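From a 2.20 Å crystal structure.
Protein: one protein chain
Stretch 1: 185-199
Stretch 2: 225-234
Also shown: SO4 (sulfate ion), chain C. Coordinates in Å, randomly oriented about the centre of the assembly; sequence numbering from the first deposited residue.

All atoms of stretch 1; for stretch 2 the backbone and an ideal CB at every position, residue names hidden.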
ATOM      1  N   ALA A 185       7.515  -3.234   6.341  1.00 26.74           N
ATOM      2  CA  ALA A 185       8.341  -2.051   6.567  1.00 28.53           C
ATOM      3  C   ALA A 185       9.689  -2.224   5.879  1.00 30.31           C
ATOM      4  O   ALA A 185      10.255  -1.279   5.327  1.00 28.64           O
ATOM      5  CB  ALA A 185       8.527  -1.801   8.060  1.00 25.30           C
ATOM      6  N   VAL A 186      10.197  -3.448   5.916  1.00 28.80           N
ATOM      7  CA  VAL A 186      11.423  -3.766   5.211  1.00 28.64           C
ATOM      8  C   VAL A 186      11.210  -3.737   3.689  1.00 29.68           C
ATOM      9  O   VAL A 186      12.020  -3.157   2.963  1.00 30.02           O
ATOM     10  CB  VAL A 186      11.985  -5.122   5.664  1.00 29.39           C
ATOM     11  CG1 VAL A 186      13.109  -5.550   4.755  1.00 26.76           C
ATOM     12  CG2 VAL A 186      12.468  -5.025   7.115  1.00 31.31           C
ATOM     13  N   GLN A 187      10.113  -4.324   3.207  1.00 27.18           N
ATOM     14  CA  GLN A 187       9.864  -4.352   1.762  1.00 29.47           C
ATOM     15  C   GLN A 187       9.756  -2.966   1.120  1.00 32.14           C
ATOM     16  O   GLN A 187      10.214  -2.771  -0.010  1.00 31.66           O
ATOM     17  CB  GLN A 187       8.634  -5.187   1.379  1.00 28.11           C
ATOM     18  CG  GLN A 187       8.633  -5.512  -0.121  1.00 30.95           C
ATOM     19  CD  GLN A 187       7.324  -6.067  -0.649  1.00 35.01           C
ATOM     20  OE1 GLN A 187       6.252  -5.770  -0.128  1.00 34.31           O
ATOM     21  NE2 GLN A 187       7.412  -6.876  -1.708  1.00 36.22           N
ATOM     22  N   VAL A 188       9.151  -2.010   1.823  1.00 29.15           N
ATOM     23  CA  VAL A 188       9.015  -0.659   1.276  1.00 27.49           C
ATOM     24  C   VAL A 188      10.198   0.227   1.654  1.00 29.62           C
ATOM     25  O   VAL A 188      10.208   1.423   1.365  1.00 32.15           O
ATOM     26  CB  VAL A 188       7.669   0.014   1.675  1.00 29.89           C
ATOM     27  CG1 VAL A 188       6.496  -0.876   1.278  1.00 31.05           C
ATOM     28  CG2 VAL A 188       7.627   0.316   3.169  1.00 28.48           C
ATOM     29  N   GLY A 189      11.197  -0.370   2.299  1.00 29.37           N
ATOM     30  CA  GLY A 189      12.409   0.340   2.676  1.00 31.10           C
ATOM     31  C   GLY A 189      12.212   1.493   3.649  1.00 35.86           C
ATOM     32  O   GLY A 189      12.903   2.510   3.564  1.00 35.21           O
ATOM     33  N   ALA A 190      11.272   1.341   4.576  1.00 35.59           N
ATOM     34  CA  ALA A 190      10.999   2.387   5.561  1.00 37.89           C
ATOM     35  C   ALA A 190      11.883   2.236   6.796  1.00 38.51           C
ATOM     36  O   ALA A 190      11.455   1.679   7.808  1.00 40.15           O
ATOM     37  CB  ALA A 190       9.526   2.375   5.952  1.00 36.01           C
ATOM     38  N   LEU A 191      13.110   2.741   6.706  1.00 36.23           N
ATOM     39  CA  LEU A 191      14.090   2.608   7.781  1.00 39.45           C
ATOM     40  C   LEU A 191      13.606   3.153   9.134  1.00 40.57           C
ATOM     41  O   LEU A 191      13.844   2.539  10.174  1.00 42.17           O
ATOM     42  CB  LEU A 191      15.413   3.275   7.382  1.00 41.36           C
ATOM     43  CG  LEU A 191      16.554   3.277   8.407  1.00 44.89           C
ATOM     44  CD1 LEU A 191      16.967   1.859   8.781  1.00 42.09           C
ATOM     45  CD2 LEU A 191      17.752   4.059   7.883  1.00 46.41           C
ATOM     46  N   GLN A 192      12.930   4.296   9.122  0.85 37.68           N
ATOM     47  CA  GLN A 192      12.477   4.902  10.372  0.85 40.46           C
ATOM     48  C   GLN A 192      11.364   4.082  11.014  0.85 37.43           C
ATOM     49  O   GLN A 192      11.281   3.984  12.234  0.85 37.90           O
ATOM     50  CB  GLN A 192      12.028   6.352  10.157  0.85 43.48           C
ATOM     51  CG  GLN A 192      13.151   7.278   9.719  0.85 47.50           C
ATOM     52  CD  GLN A 192      14.333   7.260  10.674  0.85 53.78           C
ATOM     53  OE1 GLN A 192      15.449   6.902  10.292  0.85 55.11           O
ATOM     54  NE2 GLN A 192      14.095   7.652  11.924  0.85 55.25           N
ATOM     55  N   THR A 193      10.514   3.490  10.182  1.00 36.72           N
ATOM     56  CA  THR A 193       9.462   2.601  10.662  1.00 37.81           C
ATOM     57  C   THR A 193      10.060   1.323  11.251  1.00 37.42           C
ATOM     58  O   THR A 193       9.599   0.826  12.281  1.00 38.73           O
ATOM     59  CB  THR A 193       8.465   2.263   9.536  1.00 39.11           C
ATOM     60  OG1 THR A 193       7.825   3.470   9.105  1.00 41.94           O
ATOM     61  CG2 THR A 193       7.405   1.279  10.017  1.00 37.04           C
ATOM     62  N   VAL A 194      11.095   0.802  10.599  1.00 35.76           N
ATOM     63  CA  VAL A 194      11.819  -0.360  11.110  1.00 34.36           C
ATOM     64  C   VAL A 194      12.392  -0.083  12.502  1.00 36.69           C
ATOM     65  O   VAL A 194      12.212  -0.881  13.424  1.00 36.62           O
ATOM     66  CB  VAL A 194      12.952  -0.790  10.151  1.00 33.83           C
ATOM     67  CG1 VAL A 194      13.851  -1.834  10.806  1.00 33.24           C
ATOM     68  CG2 VAL A 194      12.374  -1.319   8.841  1.00 29.48           C
ATOM     69  N   LYS A 195      13.070   1.054  12.652  1.00 37.75           N
ATOM     70  CA  LYS A 195      13.618   1.461  13.944  1.00 41.57           C
ATOM     71  C   LYS A 195      12.523   1.629  14.993  1.00 42.18           C
ATOM     72  O   LYS A 195      12.708   1.280  16.158  1.00 44.99           O
ATOM     73  CB  LYS A 195      14.390   2.778  13.816  1.00 43.75           C
ATOM     74  CG  LYS A 195      15.676   2.691  13.012  1.00 44.76           C
ATOM     75  CD  LYS A 195      16.338   4.061  12.918  1.00 50.62           C
ATOM     76  CE  LYS A 195      17.655   3.994  12.171  1.00 55.23           C
ATOM     77  NZ  LYS A 195      18.309   5.326  12.064  1.00 60.39           N
ATOM     78  N   LEU A 196      11.388   2.180  14.579  1.00 39.75           N
ATOM     79  CA  LEU A 196      10.268   2.374  15.488  1.00 40.12           C
ATOM     80  C   LEU A 196       9.682   1.040  15.955  1.00 40.71           C
ATOM     81  O   LEU A 196       9.312   0.895  17.121  1.00 42.88           O
ATOM     82  CB  LEU A 196       9.187   3.234  14.831  1.00 36.73           C
ATOM     83  CG  LEU A 196       7.986   3.598  15.703  1.00 37.77           C
ATOM     84  CD1 LEU A 196       8.438   4.236  17.012  1.00 39.96           C
ATOM     85  CD2 LEU A 196       7.059   4.533  14.949  1.00 37.60           C
ATOM     86  N   LEU A 197       9.593   0.072  15.043  1.00 37.04           N
ATOM     87  CA  LEU A 197       9.063  -1.249  15.384  1.00 37.70           C
ATOM     88  C   LEU A 197       9.955  -1.982  16.388  1.00 40.96           C
ATOM     89  O   LEU A 197       9.461  -2.750  17.217  1.00 43.97           O
ATOM     90  CB  LEU A 197       8.842  -2.101  14.127  1.00 33.11           C
ATOM     91  CG  LEU A 197       7.671  -1.689  13.222  1.00 33.75           C
ATOM     92  CD1 LEU A 197       7.674  -2.480  11.915  1.00 28.66           C
ATOM     93  CD2 LEU A 197       6.331  -1.851  13.934  1.00 34.36           C
ATOM     94  N   PHE A 198      11.264  -1.744  16.318  1.00 39.02           N
ATOM     95  CA  PHE A 198      12.192  -2.308  17.296  1.00 41.10           C
ATOM     96  C   PHE A 198      11.819  -1.855  18.699  1.00 44.34           C
ATOM     97  O   PHE A 198      11.949  -2.608  19.662  1.00 45.26           O
ATOM     98  CB  PHE A 198      13.633  -1.882  17.003  1.00 43.05           C
ATOM     99  CG  PHE A 198      14.212  -2.495  15.764  1.00 44.08           C
ATOM    100  CD1 PHE A 198      13.642  -3.623  15.196  1.00 42.01           C
ATOM    101  CD2 PHE A 198      15.338  -1.946  15.168  1.00 45.06           C
ATOM    102  CE1 PHE A 198      14.182  -4.189  14.057  1.00 43.48           C
ATOM    103  CE2 PHE A 198      15.882  -2.508  14.027  1.00 44.37           C
ATOM    104  CZ  PHE A 198      15.304  -3.630  13.472  1.00 42.64           C
ATOM    105  N   LYS A 199      11.356  -0.614  18.810  1.00 45.33           N
ATOM    106  CA  LYS A 199      11.007  -0.045  20.109  1.00 51.24           C
ATOM    107  C   LYS A 199       9.751  -0.685  20.694  1.00 50.61           C
ATOM    108  O   LYS A 199       9.512  -0.613  21.897  1.00 53.65           O
ATOM    109  CB  LYS A 199      10.858   1.475  20.009  1.00 55.79           C
ATOM    110  CG  LYS A 199      12.163   2.173  19.657  1.00 61.91           C
ATOM    111  CD  LYS A 199      12.047   3.682  19.732  1.00 68.85           C
ATOM    112  CE  LYS A 199      13.415   4.334  19.572  1.00 74.67           C
ATOM    113  NZ  LYS A 199      13.400   5.781  19.939  1.00 78.78           N
ATOM    114  N   UNK A 225      21.714  -0.528   4.567  1.00 35.67           N
ATOM    115  CA  UNK A 225      21.380   0.059   5.867  1.00 39.72           C
ATOM    116  C   UNK A 225      20.379  -0.780   6.659  1.00 38.74           C
ATOM    117  O   UNK A 225      20.561  -1.011   7.853  1.00 40.51           O
ATOM    118  CB  UNK A 225      20.818   1.468   5.669  1.00 39.72           C
ATOM    119  N   UNK A 226      19.320  -1.224   5.992  1.00 33.92           N
ATOM    120  CA  UNK A 226      18.283  -2.003   6.663  1.00 35.22           C
ATOM    121  C   UNK A 226      18.749  -3.429   6.976  1.00 35.84           C
ATOM    122  O   UNK A 226      18.444  -3.966   8.043  1.00 37.96           O
ATOM    123  CB  UNK A 226      17.022  -2.046   5.798  1.00 35.22           C
ATOM    124  N   UNK A 227      19.504  -4.027   6.058  1.00 35.35           N
ATOM    125  CA  UNK A 227      20.128  -5.324   6.318  1.00 34.08           C
ATOM    126  C   UNK A 227      21.000  -5.245   7.571  1.00 37.34           C
ATOM    127  O   UNK A 227      20.911  -6.097   8.460  1.00 38.26           O
ATOM    128  CB  UNK A 227      20.960  -5.774   5.115  1.00 34.08           C
ATOM    129  N   UNK A 228      21.824  -4.205   7.647  1.00 37.43           N
ATOM    130  CA  UNK A 228      22.727  -4.022   8.780  1.00 38.96           C
ATOM    131  C   UNK A 228      21.980  -3.819  10.092  1.00 38.05           C
ATOM    132  O   UNK A 228      22.343  -4.393  11.119  1.00 35.60           O
ATOM    133  CB  UNK A 228      23.650  -2.829   8.524  1.00 38.96           C
ATOM    134  N   UNK A 229      20.936  -3.001  10.065  1.00 38.31           N
ATOM    135  CA  UNK A 229      20.228  -2.694  11.300  1.00 39.57           C
ATOM    136  C   UNK A 229      19.423  -3.890  11.823  1.00 39.04           C
ATOM    137  O   UNK A 229      19.255  -4.046  13.031  1.00 41.46           O
ATOM    138  CB  UNK A 229      19.299  -1.499  11.079  1.00 39.57           C
ATOM    139  N   UNK A 230      18.948  -4.745  10.919  1.00 36.64           N
ATOM    140  CA  UNK A 230      18.297  -5.985  11.328  1.00 33.18           C
ATOM    141  C   UNK A 230      19.290  -6.900  12.046  1.00 36.00           C
ATOM    142  O   UNK A 230      18.981  -7.461  13.096  1.00 38.30           O
ATOM    143  CB  UNK A 230      17.695  -6.699  10.116  1.00 33.18           C
ATOM    144  N   UNK A 231      20.487  -7.039  11.477  1.00 35.92           N
ATOM    145  CA  UNK A 231      21.533  -7.876  12.064  1.00 37.89           C
ATOM    146  C   UNK A 231      21.995  -7.348  13.424  1.00 40.84           C
ATOM    147  O   UNK A 231      22.316  -8.120  14.330  1.00 43.80           O
ATOM    148  CB  UNK A 231      22.726  -7.966  11.111  1.00 37.89           C
ATOM    149  N   UNK A 232      22.031  -6.028  13.557  1.00 39.72           N
ATOM    150  CA  UNK A 232      22.409  -5.381  14.812  1.00 42.68           C
ATOM    151  C   UNK A 232      21.331  -5.605  15.873  1.00 43.20           C
ATOM    152  O   UNK A 232      21.601  -5.562  17.071  1.00 45.40           O
ATOM    153  CB  UNK A 232      22.641  -3.884  14.596  1.00 42.68           C
ATOM    154  N   UNK A 233      20.105  -5.849  15.427  1.00 41.52           N
ATOM    155  CA  UNK A 233      18.993  -6.045  16.350  1.00 41.83           C
ATOM    156  C   UNK A 233      18.506  -7.493  16.431  1.00 42.64           C
ATOM    157  O   UNK A 233      17.339  -7.750  16.724  1.00 44.64           O
ATOM    158  CB  UNK A 233      17.828  -5.143  15.938  1.00 41.83           C
ATOM    159  N   UNK A 234      19.406  -8.429  16.159  1.00 41.48           N
ATOM    160  CA  UNK A 234      19.152  -9.831  16.440  1.00 42.61           C
ATOM    161  C   UNK A 234      18.555 -10.662  15.318  1.00 40.09           C
ATOM    162  O   UNK A 234      18.041 -11.750  15.572  1.00 39.40           O
ATOM    163  CB  UNK A 234      18.218  -9.920  17.648  1.00 42.61           C
TER
HETATM  164  S   SO4 C 301      21.782   1.314   0.760  0.81 46.09           S
HETATM  165  O1  SO4 C 301      22.765   2.285   0.287  0.81 49.65           O
HETATM  166  O2  SO4 C 301      21.729   1.339   2.220  0.81 40.93           O
HETATM  167  O3  SO4 C 301      20.464   1.653   0.236  0.81 50.60           O
HETATM  168  O4  SO4 C 301      22.156  -0.011   0.274  0.81 42.46           O

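Helix 191-199 and the helix of stretch 2 run nearly parallel, at an angle of 8° with their axes 10.7 Å apart at closest approach, so side chains must fill the space between them.

Position 225 points toward stretch 1, but its ideal CB lies 4.6 Å from Leu191 CD2 at the border of the contact, and its backbone N donates a hydrogen bond to the sulfate (N to O2, 3.0 Å). Small, polar or charged residues would all fit. It is Asp225, whose carboxylate makes no bond to stretch 1.

At position 226 the CA-to-CB bond points toward an apolar hollow formed by Val186, Gly189 and Leu191; the ideal CB is 4.9 Å from Leu191 CD1. The space ahead suits a medium or large aliphatic chain such as valine, leucine, isoleucine or methionine. The residue is Ile226. Its CD1 reaches CA of Gly189 at 3.7 Å, where no side chain intervenes, while CG1 lies 3.8 Å from Leu191 CD1 and CG2 4.1 Å from Val186 CG2.

Position 227 points away and 228 is out of reach; stretch 1 constrains neither. They are Thr227 and Lys228.

Position 229 again points toward stretch 1, with Leu191 CD1 and Phe198 CE2 4.7 and 4.6 Å from the ideal CB. An aliphatic residue is expected, branched or not. Ile229 enters as a knob among Leu191, Val194, Lys195 and Phe198. Its CG2 is 4.1 Å from Leu191 CD1 and 4.2 Å from Val194 CG1. Ile229 CD1 packs at 3.5 Å against Lys195 CE, on the aliphatic part of that chain.

At position 230 CA-to-CB points sideways, and the ideal CB lies 5.1 Å from Phe198 CZ, so a longer apolar chain could bend back to the contact. Leu230 does this, its CD2 meeting the edge of the Phe198 ring (3.9 Å to CZ) and its CD1 approaching Val186 CG2 at 4.1 Å.

Positions 231 and 232, the first out of reach and the second sideways, find nothing of stretch 1 near their ideal CB atoms and could take many residues; they are Leu231 and Thr232.

At position 233 CA-to-CB points toward stretch 1, and the ideal CB lies 3.8 Å from Phe198 CE2. Small polar or apolar groups could cover the ring. The residue is Asn233, whose CB makes a CH-pi contact over the face of the Phe198 ring, 4.0 Å from its centroid.

Position 234 has phi/psi of 92/17; a CB there would be jammed against the preceding carbonyl O. This calls for glycine, and Gly234 is found.

Stretch 2, residues 225-234: DITKILLTNG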
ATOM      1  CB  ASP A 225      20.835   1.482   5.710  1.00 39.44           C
ATOM      2  CG  ASP A 225      21.919   2.490   5.403  1.00 47.62           C
ATOM      3  OD1 ASP A 225      23.111   2.157   5.580  1.00 50.08           O
ATOM      4  OD2 ASP A 225      21.578   3.620   4.994  1.00 52.98           O
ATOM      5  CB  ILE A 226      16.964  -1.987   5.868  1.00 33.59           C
ATOM      6  CG1 ILE A 226      16.351  -0.582   5.929  1.00 32.95           C
ATOM      7  CG2 ILE A 226      15.982  -3.013   6.419  1.00 30.81           C
ATOM      8  CD1 ILE A 226      15.105  -0.415   5.089  1.00 30.67           C
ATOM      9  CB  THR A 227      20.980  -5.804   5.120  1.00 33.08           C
ATOM     10  OG1 THR A 227      20.133  -6.041   3.986  1.00 32.02           O
ATOM     11  CG2 THR A 227      21.727  -7.097   5.463  1.00 34.11           C
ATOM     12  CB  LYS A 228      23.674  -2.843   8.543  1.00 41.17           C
ATOM     13  CG  LYS A 228      24.574  -2.545   9.735  1.00 48.30           C
ATOM     14  CD  LYS A 228      25.676  -1.554   9.390  1.00 52.43           C
ATOM     15  CE  LYS A 228      26.628  -1.376  10.563  1.00 57.83           C
ATOM     16  NZ  LYS A 228      27.822  -0.552  10.209  1.00 61.25           N
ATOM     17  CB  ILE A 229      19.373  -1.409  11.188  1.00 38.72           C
ATOM     18  CG1 ILE A 229      19.275  -0.729  12.553  1.00 46.29           C
ATOM     19  CG2 ILE A 229      18.003  -1.699  10.609  1.00 35.52           C
ATOM     20  CD1 ILE A 229      18.562   0.591  12.513  1.00 49.54           C
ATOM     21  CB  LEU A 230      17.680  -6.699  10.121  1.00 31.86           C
ATOM     22  CG  LEU A 230      16.375  -6.101   9.584  1.00 33.40           C
ATOM     23  CD1 LEU A 230      15.982  -6.732   8.244  1.00 30.09           C
ATOM     24  CD2 LEU A 230      15.263  -6.269  10.608  1.00 33.45           C
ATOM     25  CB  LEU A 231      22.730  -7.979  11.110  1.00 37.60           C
ATOM     26  CG  LEU A 231      22.509  -8.773   9.818  1.00 39.76           C
ATOM     27  CD1 LEU A 231      23.636  -8.511   8.825  1.00 40.29           C
ATOM     28  CD2 LEU A 231      22.402 -10.268  10.121  1.00 39.23           C
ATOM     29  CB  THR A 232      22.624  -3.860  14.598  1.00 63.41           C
ATOM     30  OG1 THR A 232      23.726  -3.654  13.708  1.00 63.96           O
ATOM     31  CG2 THR A 232      22.916  -3.147  15.907  1.00 66.84           C
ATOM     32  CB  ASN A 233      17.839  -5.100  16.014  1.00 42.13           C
ATOM     33  CG  ASN A 233      18.111  -3.678  16.469  1.00 47.10           C
ATOM     34  OD1 ASN A 233      18.750  -2.896  15.760  1.00 48.27           O
ATOM     35  ND2 ASN A 233      17.645  -3.342  17.670  1.00 47.08           N
TER
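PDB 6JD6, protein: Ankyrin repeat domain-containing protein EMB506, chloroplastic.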